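Local coordinates for Lmo1340 protein (Listeria monocytogenes, PDB 4NLM) that is of unknown function but, as a probable surface lipoprotein, carries a YqgU-like six-bladed beta-propeller domain, at residues 146-151 and 182-187; 188-193 and 206-211; 285-290 and 319-324. All coordinates share one frame; numbering follows the deposited sequence. Where two conformers were deposited one is given.

Contact 1: residues 146-151 and 182-187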
loop_
_atom_site.group_PDB
_atom_site.type_symbol
_atom_site.label_atom_id
_atom_site.label_comp_id
_atom_site.label_asym_id
_atom_site.label_seq_id
_atom_site.Cartn_x
_atom_site.Cartn_y
_atom_site.Cartn_z
ATOM N N PRO A 146 13.860 -4.035 -7.910
ATOM C CA PRO A 146 13.714 -3.050 -6.843
ATOM C C PRO A 146 14.767 -1.928 -6.773
ATOM O O PRO A 146 14.733 -1.105 -5.839
ATOM C CB PRO A 146 13.633 -3.911 -5.581
ATOM C CG PRO A 146 14.427 -5.119 -5.943
ATOM C CD PRO A 146 14.109 -5.380 -7.387
ATOM N N GLU A 147 15.603 -1.850 -7.790
ATOM C CA GLU A 147 16.469 -0.717 -7.955
ATOM C C GLU A 147 15.664 0.493 -8.499
ATOM O O GLU A 147 16.159 1.631 -8.547
ATOM C CB GLU A 147 17.588 -1.074 -8.922
ATOM C CG GLU A 147 18.611 -2.086 -8.369
ATOM C CD GLU A 147 18.203 -3.567 -8.362
ATOM O OE1 GLU A 147 17.267 -3.977 -9.083
ATOM O OE2 GLU A 147 18.863 -4.370 -7.656
ATOM N N LYS A 148 14.450 0.236 -8.979
ATOM C CA LYS A 148 13.644 1.264 -9.627
ATOM C C LYS A 148 12.437 1.692 -8.792
ATOM O O LYS A 148 11.645 0.841 -8.353
ATOM C CB LYS A 148 13.068 0.745 -10.931
ATOM C CG LYS A 148 14.104 0.298 -11.923
ATOM C CD LYS A 148 13.448 -0.126 -13.217
ATOM C CE LYS A 148 14.480 -0.860 -14.066
ATOM N NZ LYS A 148 13.932 -1.148 -15.412
ATOM N N ILE A 149 12.294 3.006 -8.604
ATOM C CA ILE A 149 11.152 3.584 -7.927
ATOM C C ILE A 149 10.570 4.623 -8.854
ATOM O O ILE A 149 11.236 5.609 -9.240
ATOM C CB ILE A 149 11.521 4.191 -6.572
ATOM C CG1 ILE A 149 12.139 3.136 -5.654
ATOM C CG2 ILE A 149 10.287 4.767 -5.878
ATOM C CD1 ILE A 149 12.634 3.697 -4.338
HETATM N N MSE A 150 9.315 4.429 -9.218
HETATM C CA MSE A 150 8.612 5.386 -10.040
HETATM C C MSE A 150 7.804 6.280 -9.112
HETATM O O MSE A 150 7.320 5.841 -8.069
HETATM C CB MSE A 150 7.708 4.599 -10.991
HETATM C CG MSE A 150 6.668 5.375 -11.780
HETATM SE SE MSE A 150 5.933 4.147 -13.129
HETATM C CE MSE A 150 4.872 2.907 -12.013
ATOM N N PHE A 151 7.619 7.540 -9.464
ATOM C CA PHE A 151 6.847 8.438 -8.645
ATOM C C PHE A 151 6.148 9.493 -9.450
ATOM O O PHE A 151 6.629 9.957 -10.501
ATOM C CB PHE A 151 7.695 9.025 -7.514
ATOM C CG PHE A 151 8.945 9.689 -7.955
ATOM C CD1 PHE A 151 8.934 11.039 -8.217
ATOM C CD2 PHE A 151 10.135 9.003 -8.034
ATOM C CE1 PHE A 151 10.063 11.707 -8.635
ATOM C CE2 PHE A 151 11.286 9.667 -8.438
ATOM C CZ PHE A 151 11.245 11.010 -8.738
ATOM N N ILE A 182 -1.435 4.469 -11.725
ATOM C CA ILE A 182 -0.452 3.572 -12.311
ATOM C C ILE A 182 0.051 2.476 -11.387
ATOM O O ILE A 182 -0.207 2.489 -10.180
ATOM C CB ILE A 182 0.818 4.375 -12.752
ATOM C CG1 ILE A 182 1.455 5.027 -11.529
ATOM C CG2 ILE A 182 0.459 5.397 -13.806
ATOM C CD1 ILE A 182 2.691 5.823 -11.837
ATOM N N SER A 183 0.689 1.482 -11.996
ATOM C CA SER A 183 1.356 0.425 -11.268
ATOM C C SER A 183 2.412 -0.206 -12.159
ATOM O O SER A 183 2.230 -0.298 -13.365
ATOM C CB SER A 183 0.385 -0.674 -10.874
ATOM O OG SER A 183 1.069 -1.721 -10.207
ATOM N N TRP A 184 3.506 -0.658 -11.576
ATOM C CA TRP A 184 4.456 -1.434 -12.342
ATOM C C TRP A 184 3.799 -2.767 -12.715
ATOM O O TRP A 184 2.935 -3.302 -11.994
ATOM C CB TRP A 184 5.676 -1.755 -11.520
ATOM C CG TRP A 184 6.589 -0.650 -11.262
ATOM C CD1 TRP A 184 6.771 0.002 -10.105
ATOM C CD2 TRP A 184 7.536 -0.116 -12.182
ATOM N NE1 TRP A 184 7.766 0.946 -10.231
ATOM C CE2 TRP A 184 8.241 0.899 -11.512
ATOM C CE3 TRP A 184 7.850 -0.391 -13.518
ATOM C CZ2 TRP A 184 9.275 1.600 -12.110
ATOM C CZ3 TRP A 184 8.841 0.342 -14.125
ATOM C CH2 TRP A 184 9.550 1.335 -13.420
ATOM N N TYR A 185 4.250 -3.329 -13.814
ATOM C CA TYR A 185 3.810 -4.656 -14.215
ATOM C C TYR A 185 4.994 -5.580 -14.512
ATOM O O TYR A 185 4.819 -6.773 -14.631
ATOM C CB TYR A 185 2.792 -4.595 -15.353
ATOM C CG TYR A 185 2.121 -5.931 -15.614
ATOM C CD1 TYR A 185 1.284 -6.520 -14.652
ATOM C CD2 TYR A 185 2.308 -6.594 -16.803
ATOM C CE1 TYR A 185 0.668 -7.744 -14.887
ATOM C CE2 TYR A 185 1.708 -7.814 -17.046
ATOM C CZ TYR A 185 0.898 -8.383 -16.090
ATOM O OH TYR A 185 0.316 -9.600 -16.362
ATOM N N GLY A 186 6.201 -5.036 -14.540
ATOM C CA GLY A 186 7.419 -5.792 -14.795
ATOM C C GLY A 186 8.622 -4.848 -14.733
ATOM O O GLY A 186 8.498 -3.677 -14.351
ATOM N N ASP A 187 9.770 -5.357 -15.171
ATOM C CA ASP A 187 11.013 -4.602 -15.163
ATOM C C ASP A 187 10.835 -3.234 -15.839
ATOM O O ASP A 187 11.231 -2.211 -15.274
ATOM C CB ASP A 187 12.092 -5.430 -15.870
ATOM C CG ASP A 187 13.485 -4.796 -15.836
ATOM O OD1 ASP A 187 13.797 -3.997 -14.929
ATOM O OD2 ASP A 187 14.297 -5.147 -16.723
#
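K148, M150, I182, W184 and D187 carry the contact between strands 148-155 and 182-184, which belong to two successive sheets of the propeller. The short strand axes run antiparallel at 174° but stay 8.9 Å apart, too far for a shared sheet, so side chains make the join.

The apolar part centres on the selenomethionine M150. Its CG stands anti to the backbone N (chi1 169°), and a bend at chi3 lays the terminal methyl over the W184 indole: M150 CE sits 3.8 Å from the centroid of the five-membered ring of W184, almost on the ring normal, a CH-pi contact. M150 SE lies over the same W184 indole, 4.4 Å from the centroid of the six-membered ring, as a Met-aromatic contact. Nearer the backbone, M150 CB meets W184 CZ2 at 3.6 Å. The tip of M150 also faces the tip of I182, with M150 CE 3.6 Å from I182 CD1.

The polar part is at the other end. An extended K148 chain brings NZ to D187, where it donates to the backbone O at 2.9 Å and forms a salt bridge to OD1, also at 2.9 Å. Both oxygens are approached from above their planes. S145 OG also bonds OD1, while W184 NE1 donates to Y140 O.

The chemistry thus divides into a buried apolar interface of M150, I182 and the W184 indole and a charged, partly exposed margin, where the ammonium group probably helps neutralise the D187 carboxylate.

Contact 2: residues 188-193 and 206-211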
loop_
_atom_site.group_PDB
_atom_site.type_symbol
_atom_site.label_atom_id
_atom_site.label_comp_id
_atom_site.label_asym_id
_atom_site.label_seq_id
_atom_site.Cartn_x
_atom_site.Cartn_y
_atom_site.Cartn_z
ATOM N N ASN A 188 10.203 -3.225 -17.015
ATOM C CA ASN A 188 10.032 -1.990 -17.806
ATOM C C ASN A 188 8.611 -1.707 -18.263
ATOM O O ASN A 188 8.402 -0.931 -19.179
ATOM C CB ASN A 188 10.916 -2.041 -19.065
ATOM C CG ASN A 188 12.405 -1.934 -18.766
ATOM O OD1 ASN A 188 12.856 -0.978 -18.128
ATOM N ND2 ASN A 188 13.171 -2.916 -19.208
ATOM N N LEU A 189 7.636 -2.331 -17.633
ATOM C CA LEU A 189 6.246 -2.203 -18.030
ATOM C C LEU A 189 5.412 -1.544 -16.949
ATOM O O LEU A 189 5.604 -1.809 -15.754
ATOM C CB LEU A 189 5.617 -3.567 -18.306
ATOM C CG LEU A 189 6.174 -4.348 -19.483
ATOM C CD1 LEU A 189 5.592 -5.750 -19.552
ATOM C CD2 LEU A 189 5.959 -3.626 -20.808
ATOM N N VAL A 190 4.484 -0.687 -17.360
ATOM C CA VAL A 190 3.575 -0.031 -16.420
ATOM C C VAL A 190 2.169 -0.143 -16.972
ATOM O O VAL A 190 1.966 -0.180 -18.183
ATOM C CB VAL A 190 3.932 1.462 -16.199
ATOM C CG1 VAL A 190 3.790 2.266 -17.482
ATOM C CG2 VAL A 190 3.047 2.078 -15.132
ATOM N N ILE A 191 1.217 -0.308 -16.069
ATOM C CA ILE A 191 -0.186 -0.294 -16.402
ATOM C C ILE A 191 -0.747 1.020 -15.827
ATOM O O ILE A 191 -0.363 1.452 -14.732
ATOM C CB ILE A 191 -0.946 -1.491 -15.780
ATOM C CG1 ILE A 191 -0.533 -2.822 -16.402
ATOM C CG2 ILE A 191 -2.455 -1.346 -15.944
ATOM C CD1 ILE A 191 -1.071 -4.042 -15.682
ATOM N N SER A 192 -1.612 1.634 -16.607
ATOM C CA SER A 192 -2.271 2.856 -16.159
ATOM C C SER A 192 -3.762 2.778 -16.422
ATOM O O SER A 192 -4.189 2.110 -17.374
ATOM C CB SER A 192 -1.672 4.087 -16.858
ATOM O OG SER A 192 -1.827 4.035 -18.268
ATOM N N ASN A 193 -4.541 3.452 -15.578
ATOM C CA ASN A 193 -5.973 3.533 -15.772
ATOM C C ASN A 193 -6.228 4.925 -16.294
ATOM O O ASN A 193 -6.127 5.893 -15.557
ATOM C CB ASN A 193 -6.735 3.306 -14.467
ATOM C CG ASN A 193 -8.238 3.173 -14.678
ATOM O OD1 ASN A 193 -8.724 3.232 -15.792
ATOM N ND2 ASN A 193 -8.967 2.955 -13.600
ATOM N N TYR A 206 -4.363 0.479 -19.706
ATOM C CA TYR A 206 -3.383 0.371 -20.763
ATOM C C TYR A 206 -2.069 -0.155 -20.218
ATOM O O TYR A 206 -1.675 0.149 -19.103
ATOM C CB TYR A 206 -3.131 1.747 -21.391
ATOM C CG TYR A 206 -4.247 2.198 -22.278
ATOM C CD1 TYR A 206 -5.334 2.858 -21.760
ATOM C CD2 TYR A 206 -4.203 1.978 -23.645
ATOM C CE1 TYR A 206 -6.371 3.280 -22.564
ATOM C CE2 TYR A 206 -5.239 2.398 -24.464
ATOM C CZ TYR A 206 -6.325 3.039 -23.911
ATOM O OH TYR A 206 -7.362 3.472 -24.704
ATOM N N LEU A 207 -1.387 -0.945 -21.046
ATOM C CA LEU A 207 -0.055 -1.469 -20.756
ATOM C C LEU A 207 0.931 -0.756 -21.687
ATOM O O LEU A 207 0.640 -0.552 -22.868
ATOM C CB LEU A 207 0.034 -2.960 -21.067
ATOM C CG LEU A 207 1.353 -3.668 -20.751
ATOM C CD1 LEU A 207 1.656 -3.635 -19.258
ATOM C CD2 LEU A 207 1.314 -5.117 -21.230
ATOM N N GLN A 208 2.081 -0.373 -21.161
ATOM C CA GLN A 208 3.111 0.267 -21.983
ATOM C C GLN A 208 4.474 0.026 -21.405
ATOM O O GLN A 208 4.652 -0.197 -20.218
ATOM C CB GLN A 208 2.888 1.776 -22.037
ATOM C CG GLN A 208 2.643 2.403 -20.670
ATOM C CD GLN A 208 1.226 2.954 -20.490
ATOM O OE1 GLN A 208 0.830 3.857 -21.251
ATOM N NE2 GLN A 208 0.468 2.464 -19.467
ATOM N N ASP A 209 5.462 0.047 -22.286
ATOM C CA ASP A 209 6.850 -0.010 -21.881
ATOM C C ASP A 209 7.263 1.421 -21.538
ATOM O O ASP A 209 7.026 2.338 -22.311
ATOM C CB ASP A 209 7.694 -0.585 -23.014
ATOM C CG ASP A 209 9.121 -0.884 -22.596
ATOM O OD1 ASP A 209 9.814 0.031 -22.114
ATOM O OD2 ASP A 209 9.536 -2.054 -22.733
ATOM N N ILE A 210 7.899 1.606 -20.394
ATOM C CA ILE A 210 8.251 2.959 -19.894
ATOM C C ILE A 210 9.264 3.718 -20.724
ATOM O O ILE A 210 9.480 4.927 -20.552
ATOM C CB ILE A 210 8.791 2.928 -18.453
ATOM C CG1 ILE A 210 10.099 2.142 -18.355
ATOM C CG2 ILE A 210 7.743 2.385 -17.507
ATOM C CD1 ILE A 210 10.756 2.212 -16.994
ATOM N N ARG A 211 9.904 3.003 -21.624
ATOM C CA ARG A 211 10.910 3.588 -22.476
ATOM C C ARG A 211 10.316 4.176 -23.750
ATOM O O ARG A 211 10.938 5.044 -24.379
ATOM C CB ARG A 211 11.906 2.493 -22.824
ATOM C CG ARG A 211 12.721 2.032 -21.622
ATOM C CD ARG A 211 13.566 0.824 -21.964
ATOM N NE ARG A 211 12.740 -0.344 -22.242
ATOM C CZ ARG A 211 13.179 -1.533 -22.649
ATOM N NH1 ARG A 211 12.297 -2.507 -22.845
ATOM N NH2 ARG A 211 14.474 -1.764 -22.864
#
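N188 lays its amide over one face of the R211 guanidinium, with ND2 3.7 Å above the plane and over its centre; the two planes are only 19° apart, so this is a stack. At the guanidinium edge, in plane, sits the D209 carboxylate, gripped side-on: R211 NE donates to D209 OD1, and R211 NH1 to D209 OD2 at 2.8 Å.

These groups finish a beta hairpin formed by strands 189-194 and 203-209, the two middle strands of a four-stranded antiparallel propeller blade. The pairing is regular. V190 with Q208 and S192 with Y206 are hydrogen-bonded pairs, each closed by two backbone bonds, for example V190 N to Q208 O at 2.9 Å. L189 with D209 and I191 with L207 are non-hydrogen-bonded pairs, whose close backbones permit CA-H...O contacts such as I191 CA to Y206 O at 3.1 Å. Past the last pair, I210 N still donates to N188 O. D209 OD1 accepts from R211 N with its anti lone pair, an Asx turn.

On the face of L189, I191 and L207, the methyl L207 CD1 rests 3.7 Å from I191 CG1, and I219 of strand 212-223 covers both residues. The opposite face brings V190 CG1, in one of two conformers, against Q208 CG. There Q208 bends at chi2 and turns its amide back across the hairpin. V190 O consequently accepts twice, from Q208 N and, above its carbonyl plane, from Q208 NE2. S192 OG, which also bonds N194 OD1, takes a further hydrogen bond from Q208 NE2 at 3.0 Å, tilted 19° from the amide plane.

Contact 3: residues 285-290 and 319-324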
loop_
_atom_site.group_PDB
_atom_site.type_symbol
_atom_site.label_atom_id
_atom_site.label_comp_id
_atom_site.label_asym_id
_atom_site.label_seq_id
_atom_site.Cartn_x
_atom_site.Cartn_y
_atom_site.Cartn_z
ATOM N N LEU A 285 -7.291 -10.633 0.773
ATOM C CA LEU A 285 -8.069 -10.214 1.968
ATOM C C LEU A 285 -8.727 -8.890 1.729
ATOM O O LEU A 285 -8.081 -7.940 1.298
ATOM C CB LEU A 285 -7.120 -10.036 3.142
ATOM C CG LEU A 285 -6.351 -11.258 3.606
ATOM C CD1 LEU A 285 -5.219 -10.895 4.552
ATOM C CD2 LEU A 285 -7.292 -12.218 4.268
ATOM N N THR A 286 -10.028 -8.820 2.004
ATOM C CA THR A 286 -10.756 -7.564 1.834
ATOM C C THR A 286 -11.896 -7.470 2.821
ATOM O O THR A 286 -12.480 -8.483 3.222
ATOM C CB THR A 286 -11.337 -7.434 0.406
ATOM O OG1 THR A 286 -11.945 -6.160 0.212
ATOM C CG2 THR A 286 -12.269 -8.569 0.046
ATOM N N PHE A 287 -12.239 -6.243 3.175
ATOM C CA PHE A 287 -13.506 -5.989 3.841
ATOM C C PHE A 287 -14.613 -6.013 2.798
ATOM O O PHE A 287 -14.425 -5.654 1.616
ATOM C CB PHE A 287 -13.476 -4.664 4.643
ATOM C CG PHE A 287 -12.593 -4.779 5.807
ATOM C CD1 PHE A 287 -13.064 -5.396 6.965
ATOM C CD2 PHE A 287 -11.297 -4.307 5.791
ATOM C CE1 PHE A 287 -12.233 -5.577 8.033
ATOM C CE2 PHE A 287 -10.481 -4.485 6.856
ATOM C CZ PHE A 287 -10.956 -5.103 8.002
ATOM N N VAL A 288 -15.791 -6.442 3.247
ATOM C CA VAL A 288 -16.968 -6.571 2.416
ATOM C C VAL A 288 -18.171 -6.061 3.227
ATOM O O VAL A 288 -18.338 -6.475 4.349
ATOM C CB VAL A 288 -17.198 -8.050 2.020
ATOM C CG1 VAL A 288 -18.436 -8.239 1.208
ATOM C CG2 VAL A 288 -16.036 -8.579 1.217
ATOM N N PRO A 289 -19.028 -5.242 2.614
ATOM C CA PRO A 289 -20.213 -4.784 3.321
ATOM C C PRO A 289 -21.271 -5.867 3.370
ATOM O O PRO A 289 -21.304 -6.728 2.521
ATOM C CB PRO A 289 -20.723 -3.616 2.450
ATOM C CG PRO A 289 -19.662 -3.377 1.438
ATOM C CD PRO A 289 -18.919 -4.639 1.277
ATOM N N TYR A 290 -22.174 -5.757 4.332
ATOM C CA TYR A 290 -23.281 -6.683 4.442
ATOM C C TYR A 290 -24.419 -6.408 3.469
ATOM O O TYR A 290 -25.203 -7.300 3.162
ATOM C CB TYR A 290 -23.828 -6.710 5.859
ATOM C CG TYR A 290 -22.882 -7.356 6.815
ATOM C CD1 TYR A 290 -22.655 -8.721 6.754
ATOM C CD2 TYR A 290 -22.218 -6.630 7.767
ATOM C CE1 TYR A 290 -21.787 -9.324 7.613
ATOM C CE2 TYR A 290 -21.319 -7.227 8.629
ATOM C CZ TYR A 290 -21.108 -8.608 8.534
ATOM O OH TYR A 290 -20.266 -9.221 9.421
ATOM N N GLU A 319 -16.587 -11.378 11.535
ATOM C CA GLU A 319 -17.790 -10.612 11.247
ATOM C C GLU A 319 -17.838 -9.316 12.070
ATOM O O GLU A 319 -17.109 -9.191 13.040
ATOM C CB GLU A 319 -19.025 -11.435 11.640
ATOM C CG GLU A 319 -19.137 -12.790 10.957
ATOM C CD GLU A 319 -19.716 -12.818 9.559
ATOM O OE1 GLU A 319 -20.049 -11.795 8.957
ATOM O OE2 GLU A 319 -19.830 -13.945 9.018
ATOM N N LEU A 320 -18.676 -8.395 11.612
ATOM C CA LEU A 320 -19.064 -7.207 12.371
ATOM C C LEU A 320 -17.889 -6.383 12.795
ATOM O O LEU A 320 -17.688 -6.104 13.987
ATOM C CB LEU A 320 -19.926 -7.604 13.587
ATOM C CG LEU A 320 -21.195 -8.405 13.252
ATOM C CD1 LEU A 320 -21.916 -8.817 14.533
ATOM C CD2 LEU A 320 -22.187 -7.675 12.355
HETATM N N MSE A 321 -17.101 -5.991 11.784
HETATM C CA MSE A 321 -15.837 -5.249 11.915
HETATM C C MSE A 321 -15.898 -3.908 11.271
HETATM O O MSE A 321 -16.749 -3.675 10.419
HETATM C CB MSE A 321 -14.772 -5.843 10.972
HETATM C CG MSE A 321 -14.580 -7.290 11.253
HETATM SE SE MSE A 321 -12.675 -7.426 11.480
HETATM C CE MSE A 321 -12.795 -7.840 13.402
ATOM N N ASP A 322 -14.951 -3.049 11.626
ATOM C CA ASP A 322 -14.774 -1.790 10.926
ATOM C C ASP A 322 -13.720 -1.884 9.828
ATOM O O ASP A 322 -12.695 -2.597 9.933
ATOM C CB ASP A 322 -14.432 -0.646 11.832
ATOM C CG ASP A 322 -14.611 0.708 11.122
ATOM O OD1 ASP A 322 -15.457 0.810 10.147
ATOM O OD2 ASP A 322 -13.938 1.675 11.543
ATOM N N ASN A 323 -14.042 -1.243 8.726
ATOM C CA ASN A 323 -13.184 -1.183 7.556
ATOM C C ASN A 323 -12.008 -0.252 7.834
ATOM O O ASN A 323 -12.219 0.941 7.961
ATOM C CB ASN A 323 -14.027 -0.652 6.402
ATOM C CG ASN A 323 -13.229 -0.362 5.158
ATOM O OD1 ASN A 323 -12.554 -1.246 4.623
ATOM N ND2 ASN A 323 -13.322 0.865 4.665
ATOM N N GLN A 324 -10.797 -0.789 7.948
ATOM C CA GLN A 324 -9.602 0.020 8.157
ATOM C C GLN A 324 -8.480 -0.672 7.386
ATOM O O GLN A 324 -8.633 -1.824 6.985
ATOM C CB GLN A 324 -9.251 0.144 9.637
ATOM C CG GLN A 324 -10.403 0.706 10.467
ATOM C CD GLN A 324 -10.057 0.927 11.914
ATOM O OE1 GLN A 324 -8.944 0.685 12.343
ATOM N NE2 GLN A 324 -11.019 1.430 12.664
#
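F287 can be followed outward into the backbone of residues 321-324. F287 CB lies 3.5 Å from N323 OD1, an oxygen already bonded to Y274 N. With CG anti to the carbonyl carbon (chi1 -69°), the ring is carried against the backbone of residues 321-324, and N323 CA stands over the centre of the F287 ring, 4.1 Å from the centroid and 12° off the normal, a CH-pi contact. Along one flank, CD2 meets N323 OD1 and F287 CE2 reaches Q324 O at 3.2 Å. On the other flank, CE1 touches M321 CB. F287 CE1 and F287 CZ both lie 3.6 Å from D322 O, which sits over a face of the ring and is bonded by Y337 OH.

Y290 makes the polar half. Y290 OH donates to E319 OE1 at 2.6 Å, on the anti lone pair, and accepts from L320 N at 2.8 Å; both partners lie near the ring plane, which holds the hydroxyl in place and probably favours this ring orientation.

L320 and M321 both face Y302 in a G1 beta bulge. Strand 302-308 lies between strands 284-289 and 313-321 in their sheet, while F287 also packs on Y337 of strand 334-337, in the following sheet of the propeller.

From the N terminus, contact 1 comes first: 30 residues, which complete one blade and lead into the next, separate its segments, and it joins strand 148-155 to strand 182-184 across that blade boundary. Contact 2 opens directly afterwards at residue 188 and closes a hairpin whose segments are 12 residues apart, four of them strand. The two touch, because strands 182-184 and 189-194 are neighbours in one sheet; S183 O lies 2.9 Å from I191 N, a probable hydrogen bond. Contact 3, about 30 Å from contact 1 between centres and across the chain's centre, joins strand 284-289 to the end of strand 313-321 and the chain leading to the next sheet. All three follow in series, none nested or crossing.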